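Local coordinates for type IV secretion system protein DotB (PDB 6GEF) that probably hydrolyses ATP as a hexameric P-loop ATPase of the GspE family, consistent with powering type IVb secretion in Yersinia pseudotuberculosis, at residues Ile153-Leu158 against Tyr223-Ser228; Val170-Pro175 against Thr320-Ala325. All blocks are in the same frame, centred on the assembly; numbering follows the deposited sequence.

Interaction 1 and interaction 2 both involve the P-loop ATPase part of the chain, but at separate places: their centres lie 21 Å apart, and with nearest atoms about 9 Å from each other they do not touch. Their segments alternate along the sequence. Interaction 1 joins the connection that leaves the antiparallel sheet to a loop between two strands of the mixed sheet, while interaction 2 packs the end of helix 167-172 and the turn after it on strand 320-330 of that mixed sheet. Helix 187-203 is common to both, touched by Pro157 and Tyr223 at Ser195 and by Met173 at Ile197. This helix follows a probable Walker A loop, and Tyr223 lies near that loop without touching it.

Interaction 1: Ile153-Leu158 against Tyr223-Ser228; sequences IPLDPL and YDNIKS
The Tyr223 ring receives Pro157 obliquely: CG of the proline, at the tip of its pyrrolidine ring, comes to 3.5 Å from Tyr223 CE2 and also lies near CD2 and CZ, so one corner of the ring makes the contact. Tyr223 has CG anti to its carbonyl carbon (chi1 -50°). This starts the side chain away from 153-158, yet its far end swings back to meet the proline. The other flat pair is the Asp156 carboxylate and the Asn225 amide, whose planes stand 88° apart. Asn225 ND2 points between the two oxygens, giving weak hydrogen bonds to Asp156 OD2 at 3.3 Å and to Asp156 OD1 at 3.5 Å. The former is the straighter, with an N-H...O angle of 160°. Methyl CD2 of Leu155 approaches Asn225 ND2 at 3.5 Å, its side chain crossing that of Asn225 at about a right angle. Ile226 adds a looser apolar touch, its CD1 being 4.4 Å from Pro157 CD. A type I beta turn from Tyr223 to Ile226 presents these side chains together, closed by a weak Ile226 N to Tyr223 O bond. Nearby, Leu155 shares a backbone hydrogen bond with Val222, and Asp224 OD2 weakly accepts one from Gln141 N of the second subunit. This is loop-to-loop packing, in which a beta turn of the P-loop ATPase fold meets the linker following strand 143-153.

Interaction 2: Val170-Pro175 against Thr320-Ala325; sequences VNQMCP and TRFIMA
Arg321, near the start of strand 320-330, lays the aliphatic base of its side chain on Pro175: Arg321 CB is 3.7 Å from Pro175 CG, and its CG also touches the proline ring as the two groups slide past each other in opposite directions. Phe322 carries the centre of the contact. With CG anti to the backbone N (chi1 -166°), its ring faces Met173; Met173 CG sits 3.5 Å from the Phe322 ring centroid and 16° off the normal, a CH-pi contact offset toward the rim. The sulfur of the same residue adds an oblique Met-aromatic contact, Met173 SD lying 4.4 Å from the centroid of the Phe322 ring. At the ring edge, in plane, Gln172 OE1 is 3.7 Å from Phe322 CE2, the amide turned 72° from the ring; this oxygen also accepts a hydrogen bond from Asn344 ND2. Ile323 starts away from 170-175 and packs on helix 293-302. Met324 returns to the contact with CG anti to the backbone N, and a bend at chi3 brings its CE within 3.6 Å of Met173 SD as the side chains cross at about a right angle. Beyond the two segments, Met173 packs on Val180 and Val182 of strand 179-183, the parallel neighbour of strand 320-330. Burial of the last turn of helix 167-172 and the residues that follow it against strand 320-330, next to the outermost strand 336-344 of the mixed sheet, is packing of the layered alpha/beta P-loop NTPase fold.

Interaction 1: Ile153-Leu158 against Tyr223-Ser228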
loop_
_atom_site.group_PDB
_atom_site.type_symbol
_atom_site.label_atom_id
_atom_site.label_comp_id
_atom_site.label_asym_id
_atom_site.label_seq_id
_atom_site.Cartn_x
_atom_site.Cartn_y
_atom_site.Cartn_z
ATOM N N ILE A 153 -27.663 -31.832 8.074
ATOM C CA ILE A 153 -26.467 -31.983 8.898
ATOM C C ILE A 153 -26.489 -33.395 9.532
ATOM O O ILE A 153 -27.475 -33.763 10.170
ATOM C CB ILE A 153 -26.422 -30.949 10.016
ATOM C CG1 ILE A 153 -26.790 -29.560 9.485
ATOM C CG2 ILE A 153 -25.036 -30.934 10.669
ATOM C CD1 ILE A 153 -26.610 -28.440 10.490
ATOM N N PRO A 154 -25.468 -34.222 9.278
ATOM C CA PRO A 154 -25.361 -35.473 10.012
ATOM C C PRO A 154 -25.058 -35.228 11.486
ATOM O O PRO A 154 -24.306 -34.290 11.830
ATOM C CB PRO A 154 -24.183 -36.181 9.325
ATOM C CG PRO A 154 -23.372 -35.111 8.740
ATOM C CD PRO A 154 -24.375 -34.055 8.308
ATOM N N LEU A 155 -25.613 -36.071 12.344
ATOM C CA LEU A 155 -25.279 -36.007 13.769
ATOM C C LEU A 155 -24.030 -36.867 14.095
ATOM O O LEU A 155 -23.005 -36.350 14.526
ATOM C CB LEU A 155 -26.468 -36.439 14.642
ATOM C CG LEU A 155 -26.476 -35.919 16.060
ATOM C CD1 LEU A 155 -27.785 -36.324 16.754
ATOM C CD2 LEU A 155 -25.300 -36.484 16.810
ATOM N N ASP A 156 -24.152 -38.176 13.874
ATOM C CA ASP A 156 -23.234 -39.138 14.446
ATOM C C ASP A 156 -22.468 -39.839 13.331
ATOM O O ASP A 156 -23.073 -40.288 12.372
ATOM C CB ASP A 156 -24.004 -40.187 15.279
ATOM C CG ASP A 156 -24.094 -39.830 16.725
ATOM O OD1 ASP A 156 -23.277 -38.971 17.199
ATOM O OD2 ASP A 156 -24.983 -40.407 17.415
ATOM N N PRO A 157 -21.140 -39.945 13.451
ATOM C CA PRO A 157 -20.387 -40.707 12.459
ATOM C C PRO A 157 -20.977 -42.092 12.248
ATOM O O PRO A 157 -21.471 -42.711 13.189
ATOM C CB PRO A 157 -18.983 -40.770 13.055
ATOM C CG PRO A 157 -18.890 -39.571 13.927
ATOM C CD PRO A 157 -20.263 -39.358 14.476
ATOM N N LEU A 158 -20.940 -42.574 11.012
ATOM C CA LEU A 158 -21.487 -43.875 10.692
ATOM C C LEU A 158 -20.453 -44.956 10.953
ATOM O O LEU A 158 -19.273 -44.762 10.716
ATOM C CB LEU A 158 -21.924 -43.931 9.219
ATOM C CG LEU A 158 -23.276 -43.286 8.896
ATOM C CD1 LEU A 158 -23.219 -41.788 8.991
ATOM C CD2 LEU A 158 -23.706 -43.715 7.506
ATOM N N TYR A 223 -19.054 -35.825 17.837
ATOM C CA TYR A 223 -18.690 -37.032 18.579
ATOM C C TYR A 223 -19.130 -36.957 20.039
ATOM O O TYR A 223 -18.515 -37.543 20.921
ATOM C CB TYR A 223 -17.179 -37.292 18.483
ATOM C CG TYR A 223 -16.640 -37.260 17.078
ATOM C CD1 TYR A 223 -16.450 -36.043 16.406
ATOM C CD2 TYR A 223 -16.318 -38.421 16.420
ATOM C CE1 TYR A 223 -15.972 -36.005 15.112
ATOM C CE2 TYR A 223 -15.826 -38.412 15.127
ATOM C CZ TYR A 223 -15.673 -37.192 14.473
ATOM O OH TYR A 223 -15.163 -37.149 13.191
ATOM N N ASP A 224 -20.228 -36.249 20.288
ATOM C CA ASP A 224 -20.784 -36.114 21.632
ATOM C C ASP A 224 -21.285 -37.453 22.139
ATOM O O ASP A 224 -21.137 -37.754 23.343
ATOM C CB ASP A 224 -21.884 -35.080 21.660
ATOM C CG ASP A 224 -21.378 -33.704 21.087
ATOM O OD1 ASP A 224 -20.173 -33.556 20.849
ATOM O OD2 ASP A 224 -22.099 -32.727 20.879
ATOM N N ASN A 225 -21.821 -38.295 21.252
ATOM C CA ASN A 225 -22.435 -39.553 21.657
ATOM C C ASN A 225 -21.500 -40.752 21.526
ATOM O O ASN A 225 -21.938 -41.882 21.697
ATOM C CB ASN A 225 -23.724 -39.795 20.865
ATOM C CG ASN A 225 -24.705 -38.642 21.002
ATOM O OD1 ASN A 225 -24.872 -38.114 22.102
ATOM N ND2 ASN A 225 -25.346 -38.230 19.890
ATOM N N ILE A 226 -20.226 -40.523 21.219
ATOM C CA ILE A 226 -19.264 -41.597 21.050
ATOM C C ILE A 226 -18.523 -41.771 22.370
ATOM O O ILE A 226 -17.830 -40.876 22.850
ATOM C CB ILE A 226 -18.269 -41.289 19.920
ATOM C CG1 ILE A 226 -18.997 -40.784 18.674
ATOM C CG2 ILE A 226 -17.414 -42.520 19.599
ATOM C CD1 ILE A 226 -20.014 -41.753 18.114
ATOM N N LYS A 227 -18.692 -42.940 22.986
ATOM C CA LYS A 227 -17.941 -43.330 24.158
ATOM C C LYS A 227 -16.577 -43.895 23.736
ATOM O O LYS A 227 -16.494 -44.758 22.860
ATOM C CB LYS A 227 -18.717 -44.406 24.902
ATOM C CG LYS A 227 -20.169 -44.640 24.473
ATOM C CD LYS A 227 -20.768 -45.703 25.376
ATOM C CE LYS A 227 -22.119 -46.202 24.859
ATOM N NZ LYS A 227 -22.681 -47.204 25.798
ATOM N N SER A 228 -15.522 -43.380 24.341
ATOM C CA SER A 228 -14.179 -43.884 24.154
ATOM C C SER A 228 -13.561 -44.229 25.496
ATOM O O SER A 228 -13.878 -43.611 26.514
ATOM C CB SER A 228 -13.274 -42.852 23.423
ATOM O OG SER A 228 -11.983 -43.354 23.219
#

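Interaction 2: Val170-Pro175 against Thr320-Ala325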
loop_
_atom_site.group_PDB
_atom_site.type_symbol
_atom_site.label_atom_id
_atom_site.label_comp_id
_atom_site.label_asym_id
_atom_site.label_seq_id
_atom_site.Cartn_x
_atom_site.Cartn_y
_atom_site.Cartn_z
ATOM N N VAL A 170 -9.150 -49.741 7.701
ATOM C CA VAL A 170 -8.995 -48.516 8.497
ATOM C C VAL A 170 -7.858 -48.648 9.515
ATOM O O VAL A 170 -7.227 -47.661 9.861
ATOM C CB VAL A 170 -10.320 -48.138 9.183
ATOM C CG1 VAL A 170 -11.461 -48.166 8.185
ATOM C CG2 VAL A 170 -10.606 -49.047 10.348
ATOM N N ASN A 171 -7.570 -49.882 9.950
ATOM C CA ASN A 171 -6.336 -50.126 10.687
ATOM C C ASN A 171 -5.115 -49.646 9.910
ATOM O O ASN A 171 -4.200 -49.056 10.486
ATOM C CB ASN A 171 -6.219 -51.612 11.022
ATOM C CG ASN A 171 -7.210 -52.047 12.087
ATOM O OD1 ASN A 171 -7.707 -51.238 12.876
ATOM N ND2 ASN A 171 -7.519 -53.338 12.099
ATOM N N GLN A 172 -5.093 -49.888 8.609
ATOM C CA GLN A 172 -4.057 -49.313 7.762
ATOM C C GLN A 172 -4.084 -47.787 7.809
ATOM O O GLN A 172 -3.044 -47.119 7.759
ATOM C CB GLN A 172 -4.176 -49.792 6.325
ATOM C CG GLN A 172 -4.063 -51.299 6.149
ATOM C CD GLN A 172 -4.098 -51.707 4.688
ATOM O OE1 GLN A 172 -3.642 -51.000 3.805
ATOM N NE2 GLN A 172 -4.640 -52.882 4.423
ATOM N N MET A 173 -5.284 -47.219 7.945
ATOM C CA MET A 173 -5.460 -45.765 7.903
ATOM C C MET A 173 -5.282 -45.090 9.278
ATOM O O MET A 173 -5.493 -43.912 9.398
ATOM C CB MET A 173 -6.834 -45.428 7.332
ATOM C CG MET A 173 -7.002 -45.808 5.876
ATOM S SD MET A 173 -8.585 -45.306 5.185
ATOM C CE MET A 173 -8.346 -43.519 5.110
ATOM N N CYS A 174 -4.861 -45.867 10.286
ATOM C CA CYS A 174 -4.602 -45.346 11.611
ATOM C C CYS A 174 -3.151 -45.576 12.021
ATOM O O CYS A 174 -2.877 -46.297 12.980
ATOM C CB CYS A 174 -5.551 -45.996 12.639
ATOM S SG CYS A 174 -7.295 -45.699 12.317
ATOM N N PRO A 175 -2.214 -44.959 11.307
ATOM C CA PRO A 175 -0.838 -44.898 11.824
ATOM C C PRO A 175 -0.766 -43.949 13.009
ATOM O O PRO A 175 -1.458 -42.940 13.072
ATOM C CB PRO A 175 -0.031 -44.360 10.630
ATOM C CG PRO A 175 -1.049 -43.610 9.808
ATOM C CD PRO A 175 -2.344 -44.347 9.969
ATOM N N THR A 320 3.808 -39.067 4.214
ATOM C CA THR A 320 2.582 -39.729 3.809
ATOM C C THR A 320 2.583 -41.180 4.282
ATOM O O THR A 320 3.579 -41.890 4.135
ATOM C CB THR A 320 2.450 -39.685 2.290
ATOM O OG1 THR A 320 2.584 -38.320 1.834
ATOM C CG2 THR A 320 1.087 -40.227 1.865
ATOM N N ARG A 321 1.477 -41.613 4.887
ATOM C CA ARG A 321 1.311 -42.988 5.316
ATOM C C ARG A 321 0.271 -43.769 4.527
ATOM O O ARG A 321 0.263 -45.004 4.581
ATOM C CB ARG A 321 0.972 -43.038 6.819
ATOM C CG ARG A 321 2.184 -43.237 7.718
ATOM C CD ARG A 321 3.240 -44.124 7.059
ATOM N NE ARG A 321 3.749 -45.151 7.958
ATOM C CZ ARG A 321 3.268 -46.392 8.002
ATOM N NH1 ARG A 321 2.259 -46.769 7.198
ATOM N NH2 ARG A 321 3.799 -47.281 8.849
ATOM N N PHE A 322 -0.594 -43.080 3.786
ATOM C CA PHE A 322 -1.775 -43.712 3.214
ATOM C C PHE A 322 -2.603 -42.681 2.442
ATOM O O PHE A 322 -2.872 -41.585 2.949
ATOM C CB PHE A 322 -2.663 -44.332 4.323
ATOM C CG PHE A 322 -3.696 -45.265 3.799
ATOM C CD1 PHE A 322 -4.833 -44.761 3.226
ATOM C CD2 PHE A 322 -3.555 -46.652 3.899
ATOM C CE1 PHE A 322 -5.827 -45.604 2.744
ATOM C CE2 PHE A 322 -4.545 -47.483 3.425
ATOM C CZ PHE A 322 -5.672 -46.954 2.847
ATOM N N ILE A 323 -3.030 -43.052 1.232
ATOM C CA ILE A 323 -3.730 -42.142 0.345
ATOM C C ILE A 323 -4.982 -42.852 -0.149
ATOM O O ILE A 323 -4.895 -43.876 -0.835
ATOM C CB ILE A 323 -2.858 -41.682 -0.846
ATOM C CG1 ILE A 323 -1.631 -40.921 -0.350
ATOM C CG2 ILE A 323 -3.690 -40.898 -1.847
ATOM C CD1 ILE A 323 -1.150 -39.808 -1.263
ATOM N N MET A 324 -6.151 -42.291 0.182
ATOM C CA MET A 324 -7.427 -42.736 -0.362
ATOM C C MET A 324 -8.014 -41.626 -1.218
ATOM O O MET A 324 -8.241 -40.525 -0.757
ATOM C CB MET A 324 -8.385 -43.070 0.775
ATOM C CG MET A 324 -9.632 -43.829 0.330
ATOM S SD MET A 324 -10.655 -44.362 1.700
ATOM C CE MET A 324 -9.996 -45.993 1.994
ATOM N N ALA A 325 -8.220 -41.931 -2.498
ATOM C CA ALA A 325 -9.244 -41.254 -3.305
ATOM C C ALA A 325 -10.542 -42.045 -3.278
ATOM O O ALA A 325 -10.532 -43.263 -3.308
ATOM C CB ALA A 325 -8.768 -41.096 -4.746
#